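PDB 2HIY: hypothetical protein from Streptococcus pneumoniae, which is of unknown function, belongs to the DUF1697 family and is built around two four-stranded antiparallel sheets. Local coordinates for residues 50-53 and 58-61; 61-66 and 75-80; 126-131 and 145-150. All blocks are in the same frame, centred on the assembly; numbering follows the deposited sequence. Where two conformers were deposited one is given.

Contact 1: 50-53 and 58-61; sequences FTSI and QLVE
Leu59 projects from the helix toward the strand and meets Phe50 and Ser52, two residues whose side chains both leave the backbone toward it. The evidence for direct packing lies in the branch atoms. Leu59 CD2 stands 4.0 Å from Phe50 CE1, and Leu59 CD1 is almost as near, 4.1 Å from Phe50 CE1, so both methyls of the fork share one corner of the ring. The two side chains come from opposite directions, and CD2 reaches the ring obliquely. Phe50 CG is placed between its own backbone N and carbonyl carbon (chi1 68°), which raises the ring from the strand to receive the leucine.

Ser52 makes the second wall. Its CB lies at the edge of the Phe50 ring, in the ring plane, and 4.0 Å from Leu59 CD2. The hydroxyl approaches more closely, with Ser52 OG 3.6 Å from Leu59 CD2, yet this is packing against a methyl; the polar partner of OG is the backbone N of Asp54, just beyond the strand. All three touching residues are buried. Leu36 packs on both Phe50 and Leu59, and the Phe50 ring also meets that of Tyr7 with the planes about 25° apart. A short turn leads from strand 47-52 into helix 56-70, which returns across the face of the sheet; this opens the split beta-alpha-beta unit expected of a ferredoxin-like fold, with which the strand order 2-3-1-4 is consistent.

Contact 2: 61-66 and 75-80; sequences EKLETF and QSFSLL
Leu63 and Glu64, the two helix residues that meet Phe77, ride on a regular turn whose shortest backbone bond runs from Phe66 N to Lys62 O, 2.8 Å long. A second bond of the same kind joins Thr65 N to Glu61 O at 3.0 Å. Both bonds lie within the helix; the closest contacts with segment 75-80 are between carbon atoms.

The far end of the Phe77 ring does most of the touching. Phe77 CZ lies 3.7 Å from Leu63 CB, an oblique approach. On the next residue Glu64 CG comes to the ring edge, near its plane, 3.6 Å from Phe77 CE2. The glutamate is thus used here through its aliphatic stem. Its chain crosses the phenylalanine at about a right angle and continues extended beyond CG, and the carboxylate plane is turned 68° from that of the ring. A chi1 of 57°, with CG lodged between the backbone N and carbonyl carbon, stands the Phe77 ring up toward the helix. Farther along the leucines meet, Leu63 CD1 lying 4.2 Å from Leu79 CD2.

Glu64 is exposed, whereas Leu63, Phe77 and Leu79 are buried, so the contact grades from surface to core. Leu63 and Phe77 both rest on Leu9 of strand 5-10, the neighbour of strand 78-81 in the sheet, while Leu63 also touches Leu31; helix 56-70 therefore packs on the sheet and beside helix 24-34.

Contact 3: 126-131 and 145-150; sequences LKDEVL and EESYSK
Asp128 and Ser147 are joined by a direct hydrogen bond and by two waters. In the direct bond Ser147 OG donates to Asp128 OD2 over 2.5 Å, meeting the anti lone pair, away from the other oxygen. With CG anti to its backbone N (chi1 -166°), Asp128 turns the carboxylate to the serine. One water donates both to Asp128 O, at 2.9 Å, and to Ser147 OG; the other accepts from Asp128 N, at 3.0 Å, and donates to Ser147 O. These bonds tie the turn before strand 129-133 to the surface loop between strand 137-142 and helix 152-156.

Local bonds shape the strand side. Asp128 is the centre of an inverse gamma turn, closed by a weak bond from Glu129 N to Lys127 O. Lys127 N also donates to Glu129 OE2 over 2.8 Å, nearly straight at 177°, again at the anti lone pair. Ala152 N shares OE2, while Trp140 NE1 and Tyr153 N both bond to OE1, so four donors grip this buried carboxylate.

Van der Waals contact sets a methylene against a carbonyl: Lys127 CG lies 3.6 Å from Lys150 O, and beyond its bend at chi2 the lysine leads away.

Overall arrangement
Following the chain from the N terminus, contact 1 closes the short turn that carries strand 47-52 into helix 56-70, with four residues between its segments. Contact 2 then closes the return from that helix to strand 78-81. The two share Glu61 and follow one another without nesting. They also touch, Phe50 CZ lying 3.7 Å from Leu79 CD1, and together fasten one helix to one sheet. Contact 3 comes later and closes a loop of 13 intervening residues, joining the start of strand 129-133 to the loop that follows strand 137-142 in the second sheet. It lies on the opposite side of the chain's centre, its nearest atoms about 17 Å from contact 2.

Contact 1: 50-53 and 58-61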
loop_
_atom_site.group_PDB
_atom_site.type_symbol
_atom_site.label_atom_id
_atom_site.label_comp_id
_atom_site.label_asym_id
_atom_site.label_seq_id
_atom_site.Cartn_x
_atom_site.Cartn_y
_atom_site.Cartn_z
ATOM N N PHE D 50 -23.801 -10.453 -22.874
ATOM C CA PHE D 50 -24.813 -9.863 -23.745
ATOM C C PHE D 50 -25.278 -10.895 -24.755
ATOM O O PHE D 50 -24.617 -11.924 -24.943
ATOM C CB PHE D 50 -24.272 -8.604 -24.447
ATOM C CG PHE D 50 -23.189 -8.879 -25.448
ATOM C CD1 PHE D 50 -23.486 -9.172 -26.788
ATOM C CD2 PHE D 50 -21.850 -8.801 -25.063
ATOM C CE1 PHE D 50 -22.473 -9.436 -27.725
ATOM C CE2 PHE D 50 -20.843 -9.060 -25.990
ATOM C CZ PHE D 50 -21.147 -9.360 -27.329
ATOM N N THR D 51 -26.381 -10.594 -25.427
ATOM C CA THR D 51 -26.906 -11.461 -26.440
ATOM C C THR D 51 -26.890 -10.715 -27.760
ATOM O O THR D 51 -27.156 -9.511 -27.816
ATOM C CB THR D 51 -28.331 -11.900 -26.071
ATOM O OG1 THR D 51 -28.270 -12.566 -24.809
ATOM C CG2 THR D 51 -28.932 -12.854 -27.114
ATOM N N SER D 52 -26.570 -11.426 -28.827
ATOM C CA SER D 52 -26.580 -10.857 -30.155
ATOM C C SER D 52 -26.667 -11.916 -31.229
ATOM O O SER D 52 -26.088 -12.999 -31.082
ATOM C CB SER D 52 -25.328 -10.001 -30.400
ATOM O OG SER D 52 -25.360 -9.378 -31.672
ATOM N N ILE D 53 -27.330 -11.576 -32.321
ATOM C CA ILE D 53 -27.373 -12.422 -33.498
ATOM C C ILE D 53 -26.395 -11.921 -34.567
ATOM O O ILE D 53 -26.248 -12.545 -35.616
ATOM C CB ILE D 53 -28.838 -12.488 -34.033
ATOM C CG1 ILE D 53 -29.060 -13.680 -34.973
ATOM C CG2 ILE D 53 -29.237 -11.190 -34.689
ATOM C CD1 ILE D 53 -30.540 -13.992 -35.186
ATOM N N GLN D 58 -18.317 -9.003 -36.900
ATOM C CA GLN D 58 -18.864 -7.665 -36.753
ATOM C C GLN D 58 -18.925 -7.229 -35.298
ATOM O O GLN D 58 -18.698 -6.051 -35.006
ATOM C CB GLN D 58 -20.224 -7.527 -37.442
ATOM C CG GLN D 58 -20.056 -7.436 -38.971
ATOM C CD GLN D 58 -21.344 -7.343 -39.777
ATOM O OE1 GLN D 58 -22.460 -7.455 -39.254
ATOM N NE2 GLN D 58 -21.186 -7.137 -41.079
ATOM N N LEU D 59 -19.207 -8.171 -34.387
ATOM C CA LEU D 59 -19.188 -7.839 -32.959
ATOM C C LEU D 59 -17.801 -7.385 -32.513
ATOM O O LEU D 59 -17.656 -6.416 -31.781
ATOM C CB LEU D 59 -19.656 -9.018 -32.094
ATOM C CG LEU D 59 -21.152 -9.323 -32.184
ATOM C CD1 LEU D 59 -21.413 -10.629 -31.505
ATOM C CD2 LEU D 59 -21.976 -8.230 -31.528
ATOM N N VAL D 60 -16.776 -8.119 -32.941
ATOM C CA VAL D 60 -15.398 -7.755 -32.594
ATOM C C VAL D 60 -15.033 -6.376 -33.154
ATOM O O VAL D 60 -14.437 -5.553 -32.454
ATOM C CB VAL D 60 -14.419 -8.846 -33.078
ATOM C CG1 VAL D 60 -12.951 -8.398 -32.899
ATOM C CG2 VAL D 60 -14.661 -10.146 -32.309
ATOM N N GLU D 61 -15.394 -6.101 -34.408
ATOM C CA GLU D 61 -15.073 -4.800 -34.996
ATOM C C GLU D 61 -15.806 -3.676 -34.249
ATOM O O GLU D 61 -15.232 -2.639 -33.948
ATOM C CB GLU D 61 -15.416 -4.790 -36.488
ATOM C CG GLU D 61 -15.062 -3.524 -37.258
ATOM C CD GLU D 61 -15.616 -3.577 -38.683
ATOM O OE1 GLU D 61 -15.862 -4.696 -39.208
ATOM O OE2 GLU D 61 -15.814 -2.494 -39.276
#

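Contact 2: 61-66 and 75-80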
loop_
_atom_site.group_PDB
_atom_site.type_symbol
_atom_site.label_atom_id
_atom_site.label_comp_id
_atom_site.label_asym_id
_atom_site.label_seq_id
_atom_site.Cartn_x
_atom_site.Cartn_y
_atom_site.Cartn_z
ATOM N N GLU D 61 -15.394 -6.101 -34.408
ATOM C CA GLU D 61 -15.073 -4.800 -34.996
ATOM C C GLU D 61 -15.806 -3.676 -34.249
ATOM O O GLU D 61 -15.232 -2.639 -33.948
ATOM C CB GLU D 61 -15.416 -4.790 -36.488
ATOM C CG GLU D 61 -15.062 -3.524 -37.258
ATOM C CD GLU D 61 -15.616 -3.577 -38.683
ATOM O OE1 GLU D 61 -15.862 -4.696 -39.208
ATOM O OE2 GLU D 61 -15.814 -2.494 -39.276
ATOM N N LYS D 62 -17.077 -3.908 -33.929
ATOM C CA LYS D 62 -17.845 -2.886 -33.246
ATOM C C LYS D 62 -17.283 -2.618 -31.863
ATOM O O LYS D 62 -17.225 -1.471 -31.413
ATOM C CB LYS D 62 -19.310 -3.295 -33.105
ATOM C CG LYS D 62 -20.112 -3.066 -34.370
ATOM C CD LYS D 62 -21.536 -3.599 -34.221
ATOM C CE LYS D 62 -22.318 -2.803 -33.175
ATOM N NZ LYS D 62 -23.796 -2.965 -33.297
ATOM N N LEU D 63 -16.884 -3.686 -31.167
ATOM C CA LEU D 63 -16.332 -3.511 -29.819
ATOM C C LEU D 63 -14.975 -2.834 -29.847
ATOM O O LEU D 63 -14.679 -1.993 -29.020
ATOM C CB LEU D 63 -16.281 -4.833 -29.058
ATOM C CG LEU D 63 -17.645 -5.339 -28.604
ATOM C CD1 LEU D 63 -17.566 -6.816 -28.244
ATOM C CD2 LEU D 63 -18.160 -4.533 -27.437
ATOM N N GLU D 64 -14.130 -3.213 -30.804
ATOM C CA GLU D 64 -12.841 -2.533 -30.957
ATOM C C GLU D 64 -13.032 -1.043 -31.197
ATOM O O GLU D 64 -12.365 -0.211 -30.567
ATOM C CB GLU D 64 -12.038 -3.157 -32.095
ATOM C CG GLU D 64 -11.452 -4.487 -31.709
ATOM C CD GLU D 64 -10.849 -5.263 -32.867
ATOM O OE1 GLU D 64 -11.117 -4.918 -34.041
ATOM O OE2 GLU D 64 -10.121 -6.250 -32.573
ATOM N N THR D 65 -13.940 -0.685 -32.092
ATOM C CA THR D 65 -14.212 0.722 -32.361
ATOM C C THR D 65 -14.797 1.406 -31.127
ATOM O O THR D 65 -14.429 2.532 -30.779
ATOM C CB THR D 65 -15.150 0.854 -33.568
ATOM O OG1 THR D 65 -14.483 0.283 -34.706
ATOM C CG2 THR D 65 -15.523 2.324 -33.844
ATOM N N PHE D 66 -15.698 0.713 -30.442
ATOM C CA PHE D 66 -16.300 1.267 -29.226
ATOM C C PHE D 66 -15.266 1.587 -28.145
ATOM O O PHE D 66 -15.236 2.691 -27.587
ATOM C CB PHE D 66 -17.364 0.310 -28.674
ATOM C CG PHE D 66 -17.882 0.717 -27.344
ATOM C CD1 PHE D 66 -18.841 1.715 -27.257
ATOM C CD2 PHE D 66 -17.406 0.132 -26.189
ATOM C CE1 PHE D 66 -19.312 2.134 -26.004
ATOM C CE2 PHE D 66 -17.892 0.540 -24.950
ATOM C CZ PHE D 66 -18.845 1.541 -24.865
ATOM N N GLN D 75 -7.418 -2.321 -24.402
ATOM C CA GLN D 75 -6.670 -2.552 -25.630
ATOM C C GLN D 75 -6.612 -4.011 -26.063
ATOM O O GLN D 75 -5.972 -4.343 -27.069
ATOM C CB GLN D 75 -5.253 -1.962 -25.477
ATOM C CG GLN D 75 -5.295 -0.432 -25.476
ATOM C CD GLN D 75 -3.995 0.235 -25.131
ATOM O OE1 GLN D 75 -2.929 -0.375 -25.193
ATOM N NE2 GLN D 75 -4.072 1.516 -24.775
ATOM N N SER D 76 -7.279 -4.867 -25.296
ATOM C CA SER D 76 -7.513 -6.251 -25.675
ATOM C C SER D 76 -8.799 -6.675 -25.000
ATOM O O SER D 76 -9.225 -6.074 -23.998
ATOM C CB SER D 76 -6.363 -7.155 -25.172
ATOM O OG SER D 76 -6.389 -7.321 -23.740
ATOM N N PHE D 77 -9.452 -7.697 -25.542
ATOM C CA PHE D 77 -10.579 -8.275 -24.835
ATOM C C PHE D 77 -10.776 -9.706 -25.285
ATOM O O PHE D 77 -10.396 -10.064 -26.408
ATOM C CB PHE D 77 -11.869 -7.439 -25.025
ATOM C CG PHE D 77 -12.288 -7.248 -26.466
ATOM C CD1 PHE D 77 -13.115 -8.154 -27.131
ATOM C CD2 PHE D 77 -11.946 -6.082 -27.129
ATOM C CE1 PHE D 77 -13.519 -7.935 -28.457
ATOM C CE2 PHE D 77 -12.361 -5.856 -28.454
ATOM C CZ PHE D 77 -13.142 -6.786 -29.116
ATOM N N SER D 78 -11.402 -10.497 -24.414
ATOM C CA SER D 78 -11.827 -11.838 -24.751
ATOM C C SER D 78 -13.325 -11.798 -25.058
ATOM O O SER D 78 -14.080 -11.099 -24.374
ATOM C CB SER D 78 -11.610 -12.771 -23.570
ATOM O OG SER D 78 -10.267 -12.686 -23.107
ATOM N N LEU D 79 -13.720 -12.489 -26.109
ATOM C CA LEU D 79 -15.140 -12.574 -26.473
ATOM C C LEU D 79 -15.426 -14.022 -26.814
ATOM O O LEU D 79 -14.850 -14.587 -27.766
ATOM C CB LEU D 79 -15.422 -11.671 -27.674
ATOM C CG LEU D 79 -16.910 -11.626 -28.079
ATOM C CD1 LEU D 79 -17.803 -11.027 -27.017
ATOM C CD2 LEU D 79 -17.057 -10.843 -29.377
ATOM N N LEU D 80 -16.317 -14.630 -26.039
ATOM C CA LEU D 80 -16.605 -16.044 -26.237
ATOM C C LEU D 80 -18.072 -16.320 -26.020
ATOM O O LEU D 80 -18.726 -15.624 -25.248
ATOM C CB LEU D 80 -15.761 -16.890 -25.280
ATOM C CG LEU D 80 -15.879 -16.539 -23.811
ATOM C CD1 LEU D 80 -16.619 -17.641 -23.070
ATOM C CD2 LEU D 80 -14.475 -16.438 -23.265
#

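Contact 3: 126-131 and 145-150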
loop_
_atom_site.group_PDB
_atom_site.type_symbol
_atom_site.label_atom_id
_atom_site.label_comp_id
_atom_site.label_asym_id
_atom_site.label_seq_id
_atom_site.Cartn_x
_atom_site.Cartn_y
_atom_site.Cartn_z
ATOM N N LEU D 126 8.611 -24.949 -15.424
ATOM C CA LEU D 126 7.597 -25.081 -14.377
ATOM C C LEU D 126 8.167 -25.738 -13.140
ATOM O O LEU D 126 9.068 -26.585 -13.227
ATOM C CB LEU D 126 6.432 -25.881 -14.898
ATOM C CG LEU D 126 5.792 -25.358 -16.179
ATOM C CD1 LEU D 126 4.574 -26.201 -16.490
ATOM C CD2 LEU D 126 5.405 -23.853 -16.065
ATOM N N LYS D 127 7.628 -25.346 -11.999
ATOM C CA LYS D 127 7.992 -25.926 -10.712
ATOM C C LYS D 127 6.720 -26.510 -10.068
ATOM O O LYS D 127 6.185 -27.474 -10.626
ATOM C CB LYS D 127 8.722 -24.921 -9.835
ATOM C CG LYS D 127 10.085 -24.486 -10.446
ATOM C CD LYS D 127 11.102 -25.599 -10.280
ATOM C CE LYS D 127 12.492 -25.185 -10.726
ATOM N NZ LYS D 127 13.437 -26.297 -10.373
ATOM N N ASP D 128 6.227 -25.941 -8.974
ATOM C CA ASP D 128 5.152 -26.661 -8.256
ATOM C C ASP D 128 3.785 -26.218 -8.802
ATOM O O ASP D 128 2.979 -25.554 -8.143
ATOM C CB ASP D 128 5.245 -26.417 -6.761
ATOM C CG ASP D 128 4.395 -27.389 -5.945
ATOM O OD1 ASP D 128 4.054 -28.470 -6.492
ATOM O OD2 ASP D 128 4.094 -27.028 -4.778
ATOM N N GLU D 129 3.544 -26.637 -10.039
ATOM C CA GLU D 129 2.415 -26.141 -10.796
ATOM C C GLU D 129 2.156 -27.065 -11.950
ATOM O O GLU D 129 3.004 -27.899 -12.304
ATOM C CB GLU D 129 2.715 -24.713 -11.306
ATOM C CG GLU D 129 3.808 -24.669 -12.370
ATOM C CD GLU D 129 4.507 -23.341 -12.407
ATOM O OE1 GLU D 129 3.835 -22.311 -12.663
ATOM O OE2 GLU D 129 5.725 -23.302 -12.140
ATOM N N VAL D 130 1.003 -26.851 -12.575
ATOM C CA VAL D 130 0.541 -27.676 -13.670
ATOM C C VAL D 130 -0.297 -26.796 -14.593
ATOM O O VAL D 130 -1.094 -25.972 -14.126
ATOM C CB VAL D 130 -0.281 -28.873 -13.150
ATOM C CG1 VAL D 130 -1.515 -28.390 -12.377
ATOM C CG2 VAL D 130 -0.654 -29.819 -14.301
ATOM N N LEU D 131 -0.121 -26.941 -15.898
ATOM C CA LEU D 131 -0.943 -26.152 -16.805
ATOM C C LEU D 131 -1.414 -27.000 -17.966
ATOM O O LEU D 131 -0.744 -27.991 -18.317
ATOM C CB LEU D 131 -0.236 -24.851 -17.267
ATOM C CG LEU D 131 1.041 -25.026 -18.106
ATOM C CD1 LEU D 131 0.733 -25.073 -19.615
ATOM C CD2 LEU D 131 1.959 -23.851 -17.883
ATOM N N GLU D 145 0.677 -22.691 -1.322
ATOM C CA GLU D 145 1.147 -21.369 -0.945
ATOM C C GLU D 145 2.625 -21.363 -0.572
ATOM O O GLU D 145 3.316 -20.367 -0.831
ATOM C CB GLU D 145 0.319 -20.815 0.232
ATOM C CG GLU D 145 -1.164 -20.530 -0.127
ATOM C CD GLU D 145 -1.387 -19.341 -1.058
ATOM O OE1 GLU D 145 -0.484 -18.497 -1.201
ATOM O OE2 GLU D 145 -2.480 -19.242 -1.660
ATOM N N GLU D 146 3.132 -22.443 0.001
ATOM C CA GLU D 146 4.536 -22.454 0.432
ATOM C C GLU D 146 5.546 -22.497 -0.721
ATOM O O GLU D 146 6.704 -22.108 -0.536
ATOM C CB GLU D 146 4.792 -23.603 1.404
ATOM C CG GLU D 146 6.251 -23.791 1.838
ATOM C CD GLU D 146 6.882 -25.051 1.263
ATOM O OE1 GLU D 146 6.927 -25.195 0.020
ATOM O OE2 GLU D 146 7.339 -25.903 2.059
ATOM N N SER D 147 5.114 -22.947 -1.903
ATOM C CA SER D 147 5.984 -23.014 -3.059
ATOM C C SER D 147 5.578 -22.011 -4.128
ATOM O O SER D 147 6.234 -21.952 -5.173
ATOM C CB SER D 147 5.921 -24.424 -3.633
ATOM O OG SER D 147 4.569 -24.656 -4.019
ATOM N N TYR D 148 4.534 -21.236 -3.892
ATOM C CA TYR D 148 3.991 -20.380 -4.927
ATOM C C TYR D 148 5.028 -19.391 -5.490
ATOM O O TYR D 148 5.075 -19.149 -6.715
ATOM C CB TYR D 148 2.747 -19.633 -4.401
ATOM C CG TYR D 148 2.193 -18.663 -5.388
ATOM C CD1 TYR D 148 1.367 -19.113 -6.396
ATOM C CD2 TYR D 148 2.552 -17.303 -5.373
ATOM C CE1 TYR D 148 0.876 -18.230 -7.368
ATOM C CE2 TYR D 148 2.057 -16.427 -6.337
ATOM C CZ TYR D 148 1.222 -16.907 -7.330
ATOM O OH TYR D 148 0.730 -16.046 -8.316
ATOM N N SER D 149 5.840 -18.809 -4.622
ATOM C CA SER D 149 6.780 -17.775 -5.084
ATOM C C SER D 149 7.894 -18.348 -5.973
ATOM O O SER D 149 8.591 -17.578 -6.626
ATOM C CB SER D 149 7.410 -17.034 -3.895
ATOM O OG SER D 149 8.289 -17.860 -3.180
ATOM N N LYS D 150 8.030 -19.670 -6.033
ATOM C CA LYS D 150 8.999 -20.311 -6.925
ATOM C C LYS D 150 8.384 -20.804 -8.221
ATOM O O LYS D 150 9.091 -21.352 -9.057
ATOM C CB LYS D 150 9.678 -21.481 -6.213
ATOM C CG LYS D 150 10.577 -21.070 -5.016
ATOM C CD LYS D 150 10.984 -22.339 -4.209
ATOM C CE LYS D 150 11.746 -22.010 -2.935
ATOM N NZ LYS D 150 13.200 -21.795 -3.200
HETATM O O HOH W 1 2.568 -23.830 -5.865
HETATM O O HOH W 2 7.199 -23.790 -7.204
#